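Local coordinates for protein exocyst complex component EXO70 (Saccharomyces cerevisiae, PDB 2B1E) that helps assemble the exocyst, the complex that tethers secretory vesicles to sites of exocytosis, and interacts with the small GTPase RHO3, at residues A[110-115]-A[188-193]; A[182-187]-A[222-227]; A[212-217]-A[264-269]. One frame throughout, in Å; residues are numbered along the deposited sequence.

Interaction 1 of 3, residues A[110-115]-A[188-193]; sequences MPFPYY and LGFIAN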
loop_
_atom_site.group_PDB
_atom_site.type_symbol
_atom_site.label_atom_id
_atom_site.label_comp_id
_atom_site.label_asym_id
_atom_site.label_seq_id
_atom_site.Cartn_x
_atom_site.Cartn_y
_atom_site.Cartn_z
ATOM N N MET A 110 -14.736 -23.738 -8.158
ATOM C CA MET A 110 -16.084 -24.082 -8.603
ATOM C C MET A 110 -17.045 -22.960 -8.221
ATOM O O MET A 110 -16.907 -22.346 -7.164
ATOM C CB MET A 110 -16.569 -25.376 -7.952
ATOM C CG MET A 110 -15.785 -26.620 -8.322
ATOM S SD MET A 110 -16.621 -28.085 -7.673
ATOM C CE MET A 110 -16.507 -27.776 -5.895
ATOM N N PRO A 111 -18.030 -22.674 -9.085
ATOM C CA PRO A 111 -19.009 -21.613 -8.811
ATOM C C PRO A 111 -19.907 -21.964 -7.631
ATOM O O PRO A 111 -20.087 -23.137 -7.307
ATOM C CB PRO A 111 -19.802 -21.531 -10.115
ATOM C CG PRO A 111 -18.814 -21.978 -11.148
ATOM C CD PRO A 111 -18.153 -23.154 -10.470
ATOM N N PHE A 112 -20.473 -20.949 -6.992
ATOM C CA PHE A 112 -21.368 -21.189 -5.873
ATOM C C PHE A 112 -22.643 -21.854 -6.385
ATOM O O PHE A 112 -22.934 -21.822 -7.578
ATOM C CB PHE A 112 -21.713 -19.873 -5.173
ATOM C CG PHE A 112 -20.546 -19.230 -4.479
ATOM C CD1 PHE A 112 -19.346 -19.919 -4.313
ATOM C CD2 PHE A 112 -20.655 -17.943 -3.960
ATOM C CE1 PHE A 112 -18.275 -19.336 -3.638
ATOM C CE2 PHE A 112 -19.589 -17.351 -3.285
ATOM C CZ PHE A 112 -18.399 -18.049 -3.124
ATOM N N PRO A 113 -23.410 -22.485 -5.491
ATOM C CA PRO A 113 -24.644 -23.133 -5.948
ATOM C C PRO A 113 -25.607 -22.052 -6.421
ATOM O O PRO A 113 -25.514 -20.906 -5.983
ATOM C CB PRO A 113 -25.163 -23.825 -4.688
ATOM C CG PRO A 113 -23.937 -24.038 -3.868
ATOM C CD PRO A 113 -23.159 -22.768 -4.072
ATOM N N TYR A 114 -26.522 -22.411 -7.313
ATOM C CA TYR A 114 -27.506 -21.451 -7.808
ATOM C C TYR A 114 -28.785 -22.202 -8.154
ATOM O O TYR A 114 -28.731 -23.348 -8.588
ATOM C CB TYR A 114 -26.982 -20.730 -9.048
ATOM C CG TYR A 114 -27.775 -19.491 -9.409
ATOM C CD1 TYR A 114 -27.783 -18.375 -8.573
ATOM C CD2 TYR A 114 -28.510 -19.432 -10.591
ATOM C CE1 TYR A 114 -28.503 -17.223 -8.910
ATOM C CE2 TYR A 114 -29.232 -18.294 -10.938
ATOM C CZ TYR A 114 -29.223 -17.195 -10.097
ATOM O OH TYR A 114 -29.923 -16.069 -10.451
ATOM N N TYR A 115 -29.932 -21.558 -7.952
ATOM C CA TYR A 115 -31.222 -22.179 -8.239
ATOM C C TYR A 115 -31.333 -22.590 -9.699
ATOM O O TYR A 115 -30.781 -21.936 -10.578
ATOM C CB TYR A 115 -32.355 -21.212 -7.904
ATOM C CG TYR A 115 -32.336 -20.743 -6.465
ATOM C CD1 TYR A 115 -32.601 -21.631 -5.417
ATOM C CD2 TYR A 115 -32.053 -19.415 -6.150
ATOM C CE1 TYR A 115 -32.585 -21.205 -4.085
ATOM C CE2 TYR A 115 -32.036 -18.979 -4.820
ATOM C CZ TYR A 115 -32.305 -19.877 -3.798
ATOM O OH TYR A 115 -32.326 -19.438 -2.493
ATOM N N LEU A 188 -17.279 -11.127 -2.729
ATOM C CA LEU A 188 -17.400 -10.631 -4.091
ATOM C C LEU A 188 -18.264 -11.569 -4.933
ATOM O O LEU A 188 -19.036 -11.122 -5.782
ATOM C CB LEU A 188 -16.007 -10.465 -4.708
ATOM C CG LEU A 188 -15.156 -9.406 -3.999
ATOM C CD1 LEU A 188 -13.721 -9.432 -4.521
ATOM C CD2 LEU A 188 -15.780 -8.045 -4.205
ATOM N N GLY A 189 -18.134 -12.869 -4.688
ATOM C CA GLY A 189 -18.929 -13.848 -5.409
ATOM C C GLY A 189 -20.396 -13.743 -5.010
ATOM O O GLY A 189 -21.286 -13.849 -5.852
ATOM N N PHE A 190 -20.659 -13.538 -3.722
ATOM C CA PHE A 190 -22.035 -13.400 -3.262
ATOM C C PHE A 190 -22.677 -12.109 -3.771
ATOM O O PHE A 190 -23.858 -12.091 -4.118
ATOM C CB PHE A 190 -22.103 -13.456 -1.734
ATOM C CG PHE A 190 -22.050 -14.854 -1.180
ATOM C CD1 PHE A 190 -23.020 -15.789 -1.531
ATOM C CD2 PHE A 190 -21.025 -15.242 -0.318
ATOM C CE1 PHE A 190 -22.976 -17.092 -1.035
ATOM C CE2 PHE A 190 -20.971 -16.549 0.187
ATOM C CZ PHE A 190 -21.948 -17.473 -0.174
ATOM N N ILE A 191 -21.904 -11.029 -3.823
ATOM C CA ILE A 191 -22.436 -9.761 -4.310
ATOM C C ILE A 191 -22.815 -9.917 -5.777
ATOM O O ILE A 191 -23.896 -9.505 -6.204
ATOM C CB ILE A 191 -21.390 -8.620 -4.170
ATOM C CG1 ILE A 191 -21.302 -8.175 -2.704
ATOM C CG2 ILE A 191 -21.763 -7.442 -5.089
ATOM C CD1 ILE A 191 -20.117 -7.253 -2.404
ATOM N N ALA A 192 -21.919 -10.542 -6.534
ATOM C CA ALA A 192 -22.116 -10.775 -7.952
ATOM C C ALA A 192 -23.296 -11.709 -8.244
ATOM O O ALA A 192 -24.063 -11.476 -9.186
ATOM C CB ALA A 192 -20.840 -11.345 -8.550
ATOM N N ASN A 193 -23.438 -12.755 -7.431
ATOM C CA ASN A 193 -24.513 -13.729 -7.598
ATOM C C ASN A 193 -25.883 -13.223 -7.133
ATOM O O ASN A 193 -26.907 -13.655 -7.662
ATOM C CB ASN A 193 -24.160 -15.032 -6.870
ATOM C CG ASN A 193 -22.954 -15.742 -7.484
ATOM O OD1 ASN A 193 -22.379 -16.649 -6.880
ATOM N ND2 ASN A 193 -22.575 -15.334 -8.691
HETATM O O HOH W 1 -19.833 -18.128 -7.907
HETATM O O HOH W 2 -25.123 -18.399 -6.895
#

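Interaction 2 of 3, residues A[182-187]-A[222-227]; sequences SYTEAL and SAYAKL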
loop_
_atom_site.group_PDB
_atom_site.type_symbol
_atom_site.label_atom_id
_atom_site.label_comp_id
_atom_site.label_asym_id
_atom_site.label_seq_id
_atom_site.Cartn_x
_atom_site.Cartn_y
_atom_site.Cartn_z
ATOM N N SER A 182 -9.630 -14.298 1.492
ATOM C CA SER A 182 -10.682 -15.236 1.114
ATOM C C SER A 182 -12.046 -14.636 1.431
ATOM O O SER A 182 -12.942 -14.634 0.587
ATOM C CB SER A 182 -10.524 -16.558 1.865
ATOM O OG SER A 182 -9.336 -17.218 1.478
ATOM N N TYR A 183 -12.191 -14.128 2.651
ATOM C CA TYR A 183 -13.439 -13.516 3.089
ATOM C C TYR A 183 -13.900 -12.520 2.036
ATOM O O TYR A 183 -15.090 -12.453 1.708
ATOM C CB TYR A 183 -13.239 -12.789 4.419
ATOM C CG TYR A 183 -14.525 -12.271 5.032
ATOM C CD1 TYR A 183 -15.242 -13.035 5.951
ATOM C CD2 TYR A 183 -15.035 -11.019 4.676
ATOM C CE1 TYR A 183 -16.436 -12.566 6.505
ATOM C CE2 TYR A 183 -16.226 -10.541 5.221
ATOM C CZ TYR A 183 -16.919 -11.317 6.134
ATOM O OH TYR A 183 -18.088 -10.834 6.684
ATOM N N THR A 184 -12.950 -11.748 1.511
ATOM C CA THR A 184 -13.244 -10.754 0.487
ATOM C C THR A 184 -13.671 -11.411 -0.817
ATOM O O THR A 184 -14.674 -11.019 -1.418
ATOM C CB THR A 184 -12.020 -9.861 0.196
ATOM O OG1 THR A 184 -11.754 -9.025 1.330
ATOM C CG2 THR A 184 -12.282 -8.983 -1.017
ATOM N N GLU A 185 -12.912 -12.413 -1.249
ATOM C CA GLU A 185 -13.221 -13.109 -2.490
ATOM C C GLU A 185 -14.603 -13.746 -2.409
ATOM O O GLU A 185 -15.367 -13.717 -3.378
ATOM C CB GLU A 185 -12.172 -14.184 -2.778
ATOM C CG GLU A 185 -12.227 -14.723 -4.194
ATOM C CD GLU A 185 -11.328 -15.930 -4.405
ATOM O OE1 GLU A 185 -10.174 -15.911 -3.924
ATOM O OE2 GLU A 185 -11.773 -16.894 -5.060
ATOM N N ALA A 186 -14.925 -14.319 -1.251
ATOM C CA ALA A 186 -16.223 -14.956 -1.058
ATOM C C ALA A 186 -17.321 -13.905 -1.184
ATOM O O ALA A 186 -18.304 -14.096 -1.902
ATOM C CB ALA A 186 -16.284 -15.614 0.316
ATOM N N LEU A 187 -17.138 -12.796 -0.482
ATOM C CA LEU A 187 -18.087 -11.691 -0.502
ATOM C C LEU A 187 -18.327 -11.153 -1.916
ATOM O O LEU A 187 -19.445 -10.773 -2.267
ATOM C CB LEU A 187 -17.584 -10.563 0.399
ATOM C CG LEU A 187 -18.456 -9.308 0.412
ATOM C CD1 LEU A 187 -19.898 -9.683 0.764
ATOM C CD2 LEU A 187 -17.890 -8.307 1.409
ATOM N N SER A 222 -22.191 -4.534 6.477
ATOM C CA SER A 222 -21.999 -4.178 7.875
ATOM C C SER A 222 -21.032 -5.180 8.500
ATOM O O SER A 222 -20.106 -4.802 9.215
ATOM C CB SER A 222 -23.343 -4.204 8.612
ATOM O OG SER A 222 -23.211 -3.741 9.946
ATOM N N ALA A 223 -21.248 -6.459 8.208
ATOM C CA ALA A 223 -20.406 -7.527 8.730
ATOM C C ALA A 223 -18.967 -7.386 8.246
ATOM O O ALA A 223 -18.020 -7.658 8.987
ATOM C CB ALA A 223 -20.964 -8.877 8.305
ATOM N N TYR A 224 -18.814 -6.969 6.993
ATOM C CA TYR A 224 -17.495 -6.786 6.401
ATOM C C TYR A 224 -16.791 -5.594 7.029
ATOM O O TYR A 224 -15.652 -5.707 7.492
ATOM C CB TYR A 224 -17.615 -6.556 4.891
ATOM C CG TYR A 224 -16.324 -6.125 4.231
ATOM C CD1 TYR A 224 -15.337 -7.055 3.904
ATOM C CD2 TYR A 224 -16.082 -4.783 3.948
ATOM C CE1 TYR A 224 -14.139 -6.656 3.308
ATOM C CE2 TYR A 224 -14.890 -4.372 3.355
ATOM C CZ TYR A 224 -13.924 -5.312 3.036
ATOM O OH TYR A 224 -12.755 -4.909 2.426
ATOM N N ALA A 225 -17.477 -4.454 7.033
ATOM C CA ALA A 225 -16.937 -3.221 7.582
ATOM C C ALA A 225 -16.507 -3.378 9.035
ATOM O O ALA A 225 -15.510 -2.787 9.458
ATOM C CB ALA A 225 -17.962 -2.103 7.459
ATOM N N LYS A 226 -17.253 -4.170 9.803
ATOM C CA LYS A 226 -16.901 -4.372 11.201
ATOM C C LYS A 226 -15.615 -5.181 11.315
ATOM O O LYS A 226 -14.714 -4.821 12.069
ATOM C CB LYS A 226 -18.026 -5.083 11.958
ATOM C CG LYS A 226 -17.664 -5.365 13.410
ATOM C CD LYS A 226 -18.869 -5.677 14.273
ATOM C CE LYS A 226 -18.437 -5.886 15.723
ATOM N NZ LYS A 226 -19.588 -5.953 16.668
ATOM N N LEU A 227 -15.538 -6.273 10.560
ATOM C CA LEU A 227 -14.360 -7.131 10.568
ATOM C C LEU A 227 -13.169 -6.316 10.067
ATOM O O LEU A 227 -12.045 -6.473 10.543
ATOM C CB LEU A 227 -14.595 -8.338 9.657
ATOM C CG LEU A 227 -13.765 -9.609 9.859
ATOM C CD1 LEU A 227 -14.158 -10.624 8.795
ATOM C CD2 LEU A 227 -12.283 -9.303 9.770
#

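Interaction 3 of 3, residues A[212-217]-A[264-269]; sequences VLSQIL and ELQNYN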
loop_
_atom_site.group_PDB
_atom_site.type_symbol
_atom_site.label_atom_id
_atom_site.label_comp_id
_atom_site.label_asym_id
_atom_site.label_seq_id
_atom_site.Cartn_x
_atom_site.Cartn_y
_atom_site.Cartn_z
ATOM N N VAL A 212 -34.223 -4.174 -3.302
ATOM C CA VAL A 212 -34.159 -5.566 -2.875
ATOM C C VAL A 212 -32.706 -5.979 -2.686
ATOM O O VAL A 212 -32.332 -6.486 -1.630
ATOM C CB VAL A 212 -34.827 -6.507 -3.919
ATOM C CG1 VAL A 212 -34.607 -7.958 -3.544
ATOM C CG2 VAL A 212 -36.322 -6.223 -3.996
ATOM N N LEU A 213 -31.891 -5.752 -3.709
ATOM C CA LEU A 213 -30.476 -6.103 -3.647
ATOM C C LEU A 213 -29.790 -5.395 -2.478
ATOM O O LEU A 213 -28.952 -5.982 -1.799
ATOM C CB LEU A 213 -29.780 -5.745 -4.966
ATOM C CG LEU A 213 -28.298 -6.123 -5.061
ATOM C CD1 LEU A 213 -28.139 -7.644 -4.953
ATOM C CD2 LEU A 213 -27.724 -5.622 -6.380
ATOM N N SER A 214 -30.146 -4.136 -2.240
ATOM C CA SER A 214 -29.554 -3.380 -1.138
ATOM C C SER A 214 -29.852 -4.047 0.207
ATOM O O SER A 214 -28.951 -4.287 1.009
ATOM C CB SER A 214 -30.086 -1.944 -1.127
ATOM O OG SER A 214 -29.649 -1.245 0.032
ATOM N N GLN A 215 -31.121 -4.357 0.441
ATOM C CA GLN A 215 -31.536 -4.992 1.684
ATOM C C GLN A 215 -30.846 -6.324 1.961
ATOM O O GLN A 215 -30.659 -6.707 3.116
ATOM C CB GLN A 215 -33.050 -5.188 1.675
ATOM C CG GLN A 215 -33.812 -3.891 1.872
ATOM C CD GLN A 215 -35.302 -4.103 1.855
ATOM O OE1 GLN A 215 -35.920 -4.176 0.790
ATOM N NE2 GLN A 215 -35.890 -4.228 3.037
ATOM N N ILE A 216 -30.470 -7.030 0.902
ATOM C CA ILE A 216 -29.800 -8.317 1.048
ATOM C C ILE A 216 -28.296 -8.147 1.260
ATOM O O ILE A 216 -27.692 -8.855 2.062
ATOM C CB ILE A 216 -30.041 -9.211 -0.205
ATOM C CG1 ILE A 216 -31.511 -9.640 -0.258
ATOM C CG2 ILE A 216 -29.139 -10.437 -0.170
ATOM C CD1 ILE A 216 -31.900 -10.337 -1.542
ATOM N N LEU A 217 -27.695 -7.200 0.552
ATOM C CA LEU A 217 -26.256 -6.972 0.653
ATOM C C LEU A 217 -25.799 -6.118 1.840
ATOM O O LEU A 217 -24.692 -6.300 2.344
ATOM C CB LEU A 217 -25.738 -6.341 -0.644
ATOM C CG LEU A 217 -25.944 -7.099 -1.962
ATOM C CD1 LEU A 217 -25.335 -6.293 -3.101
ATOM C CD2 LEU A 217 -25.288 -8.460 -1.890
ATOM N N GLU A 264 -27.500 0.599 -5.537
ATOM C CA GLU A 264 -28.128 1.287 -4.419
ATOM C C GLU A 264 -27.677 0.550 -3.160
ATOM O O GLU A 264 -27.753 -0.678 -3.102
ATOM C CB GLU A 264 -29.648 1.205 -4.559
ATOM C CG GLU A 264 -30.428 2.090 -3.608
ATOM C CD GLU A 264 -31.930 1.906 -3.747
ATOM O OE1 GLU A 264 -32.462 0.889 -3.249
ATOM O OE2 GLU A 264 -32.579 2.774 -4.367
ATOM N N LEU A 265 -27.191 1.287 -2.165
ATOM C CA LEU A 265 -26.737 0.666 -0.923
ATOM C C LEU A 265 -26.847 1.625 0.251
ATOM O O LEU A 265 -26.271 2.713 0.237
ATOM C CB LEU A 265 -25.287 0.192 -1.057
ATOM C CG LEU A 265 -24.735 -0.635 0.110
ATOM C CD1 LEU A 265 -25.477 -1.966 0.196
ATOM C CD2 LEU A 265 -23.247 -0.872 -0.084
ATOM N N GLN A 266 -27.584 1.204 1.273
ATOM C CA GLN A 266 -27.782 2.018 2.465
ATOM C C GLN A 266 -26.562 2.035 3.384
ATOM O O GLN A 266 -26.433 2.916 4.234
ATOM C CB GLN A 266 -28.998 1.507 3.240
ATOM C CG GLN A 266 -28.966 0.015 3.535
ATOM C CD GLN A 266 -30.137 -0.436 4.387
ATOM O OE1 GLN A 266 -30.313 -1.627 4.646
ATOM N NE2 GLN A 266 -30.946 0.518 4.833
ATOM N N ASN A 267 -25.671 1.064 3.206
ATOM C CA ASN A 267 -24.469 0.948 4.029
ATOM C C ASN A 267 -23.201 1.533 3.419
ATOM O O ASN A 267 -22.160 1.556 4.074
ATOM C CB ASN A 267 -24.197 -0.524 4.342
ATOM C CG ASN A 267 -24.949 -1.011 5.548
ATOM O OD1 ASN A 267 -24.861 -2.182 5.913
ATOM N ND2 ASN A 267 -25.694 -0.115 6.187
ATOM N N TYR A 268 -23.276 1.997 2.176
ATOM C CA TYR A 268 -22.093 2.529 1.507
ATOM C C TYR A 268 -21.283 3.481 2.381
ATOM O O TYR A 268 -20.059 3.563 2.254
ATOM C CB TYR A 268 -22.471 3.234 0.202
ATOM C CG TYR A 268 -21.319 3.298 -0.777
ATOM C CD1 TYR A 268 -20.804 2.134 -1.348
ATOM C CD2 TYR A 268 -20.727 4.515 -1.117
ATOM C CE1 TYR A 268 -19.727 2.179 -2.230
ATOM C CE2 TYR A 268 -19.648 4.571 -1.999
ATOM C CZ TYR A 268 -19.154 3.400 -2.552
ATOM O OH TYR A 268 -18.091 3.443 -3.424
ATOM N N ASN A 269 -21.963 4.196 3.270
ATOM C CA ASN A 269 -21.287 5.133 4.156
ATOM C C ASN A 269 -20.203 4.438 4.977
ATOM O O ASN A 269 -19.167 5.031 5.264
ATOM C CB ASN A 269 -22.299 5.802 5.095
ATOM C CG ASN A 269 -22.986 4.814 6.019
ATOM O OD1 ASN A 269 -23.621 3.859 5.567
ATOM N ND2 ASN A 269 -22.868 5.043 7.322
#

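Interaction 1 of 3, residues A[110-115]-A[188-193]
The Phe-112 ring comes down on one face of the Phe-190 ring, with its corner atom CE2 3.7 Å above that plane and over its centre. The centroids are 4.7 Å apart and the planes are inclined by 41°, an oblique aromatic pair that fits neither an offset stack nor a T-shaped one. What meets here is an extended linker, close to polyproline II geometry from Pro-111 to Pro-113, laid beside helix 180-201 in the all-helical EXO70 rod. The Phe-190 ring also packs on Ile-151, Cys-154 and Met-155 of helix 136-155 and on Pro-102 of helix 102-108, while Phe-112 makes an edge-to-face pair with Phe-100. The two phenylalanines therefore join the loop to three helices.

Gly-189 has no side chain, and the Phe-112 ring settles directly against its backbone, CE2 standing 4.1 Å from Gly-189 C. One turn further on, Asn-193 meets the same side of the ring nearer its root: its OD1 lies 3.6 Å from Phe-112 CD2, close to Phe-112 CB as well, and the amide plane is turned 84° from the ring plane. CG of Asn-193 sits anti to its carbonyl carbon (chi1 -66°), beside the backbone N, on the side of the helix that faces the linker.

No direct hydrogen bond crosses between the two segments; water does that job. Tyr-114 touches more loosely, its CE1 near Asn-193 O, and its hydroxyl is hydrogen-bonded to Asp-200, further on in helix 180-201. Asn-193 OD1 accepts from two waters. One of them also donates to Pro-113 O, although its bond to OD1 is weak. The other sits 3.1 Å from Asn-193 OD1 and 3.0 Å from Phe-112 N, whose N-H it accepts.

Interaction 2 of 3, residues A[182-187]-A[222-227]
Tyr-183 is the main bump, its ring pushed across from helix 180-201 into a hollow lined by Ala-223, Tyr-224 and Leu-227 of helix 209-233. Its CG is anti to the backbone N (chi1 -173°), on a CB that already points at the partner helix. Leu-227 reaches back toward it, tip to tip, and sets its CD1 methyl over the ring face: 3.8 Å from the Tyr-183 centroid and only 10° off the normal, a clean CH-pi contact. At the rim, Tyr-183 CE2 meets Tyr-224 CD1 at 3.8 Å. CE2 lies in the plane of the Tyr-224 ring, and CD1 in turn sits near the plane of the Tyr-183 ring, so the tyrosines touch edge against edge without overlapping. The far end of the bump, Tyr-183 OH, rests 3.8 Å from the small CB of Ala-223.

Tyr-224 is the answering bump, coming from the other helix between Tyr-183, Thr-184 and Leu-187. The CD2 methyl of Leu-187 approaches the base of its ring obliquely, 3.8 Å from Tyr-224 CD1, and the two side chains cross at about a right angle. Further out, Thr-184 OG1 stands 3.9 Å from Tyr-224 CE1, at the edge of that ring. These polar ends are buried but not stranded: Thr-184 OG1 and Tyr-224 OH both hydrogen-bond to Ser-252 OG of helix 245-259, and Thr-184 OG1 also bonds to Met-180 O.

Between the segments there is no hydrogen bond, just interlocked side chains. The axes of the two short segments pass 11.8 Å apart, their N-to-C directions at 164°: this is the packing of an antiparallel helical hairpin, made by two consecutive helices inside the helical rod of EXO70.

Interaction 3 of 3, residues A[212-217]-A[264-269]
Ser-214 presses into the backbone of the 264-266 loop, and the tight part of the contact is built around this one small side chain. The two backbones come close here, with CA of Ser-214 4.9 Å from CA of Leu-265. Ser-214 CB lies 3.3 Å from Glu-264 O, and Ser-214 OG 3.6 Å from Leu-265 CA. The hydroxyl is placed with OG anti to the backbone N (chi1 173°), directed at the incoming chain, where it accepts a weak hydrogen bond from Gln-266 N. That bond is long, 3.4 Å from Gln-266 N to Ser-214 OG, and bent to 148° at the hydrogen. It is the sole hydrogen bond joining the two segments, so the fit here owes more to shape than to polar attraction.

Away from the serine the contact slackens. Leu-265 CD1 reaches just to 4.5 Å from Leu-217 CB, a grazing apolar touch, and its side chain finds more company on Leu-260 and Ser-218. Toward solvent lie Glu-264 and Gln-266. The carboxylate of Glu-264 passes the serine at a distance, OE1 4.3 Å from Ser-214 CB, while its side chain leans on Pro-210 and His-211. Gln-266 runs its aliphatic part past the hydroxyl, CG 3.8 Å from Ser-214 OG, and its amide oxygen ends in a weak hydrogen bond with Ser-218 OG, one turn further along the helix.

Other faces of the 212-217 turn are taken up by the bundle: Val-212, Gln-215 and Ile-216 pack on helix 136-155, and Val-212, Leu-213 and Ile-216 on helix 180-201. The 264-266 loop packs on the Ser-214 side of helix 209-233 and continues into the long helix 268-299.

How the interactions relate
The three contacts lie close together in one helical section of the rod, their centres 14 to 18 Å apart. Interactions 1 and 2 share helix 180-201 and touch where Phe-112 CE2 meets Ala-186 O; interactions 2 and 3 share helix 209-233. Interaction 1 also reaches interaction 3 through Ile-191 and Leu-217. Along the chain, interaction 2 alternates its segments with those of both others, while interaction 1 closes before interaction 3 opens. The pair 182-187/222-227 thus links the other two: the 110-115 loop packs on its first helix and segment 264-269 on its second, so consecutive parts of the chain are joined in one helical region.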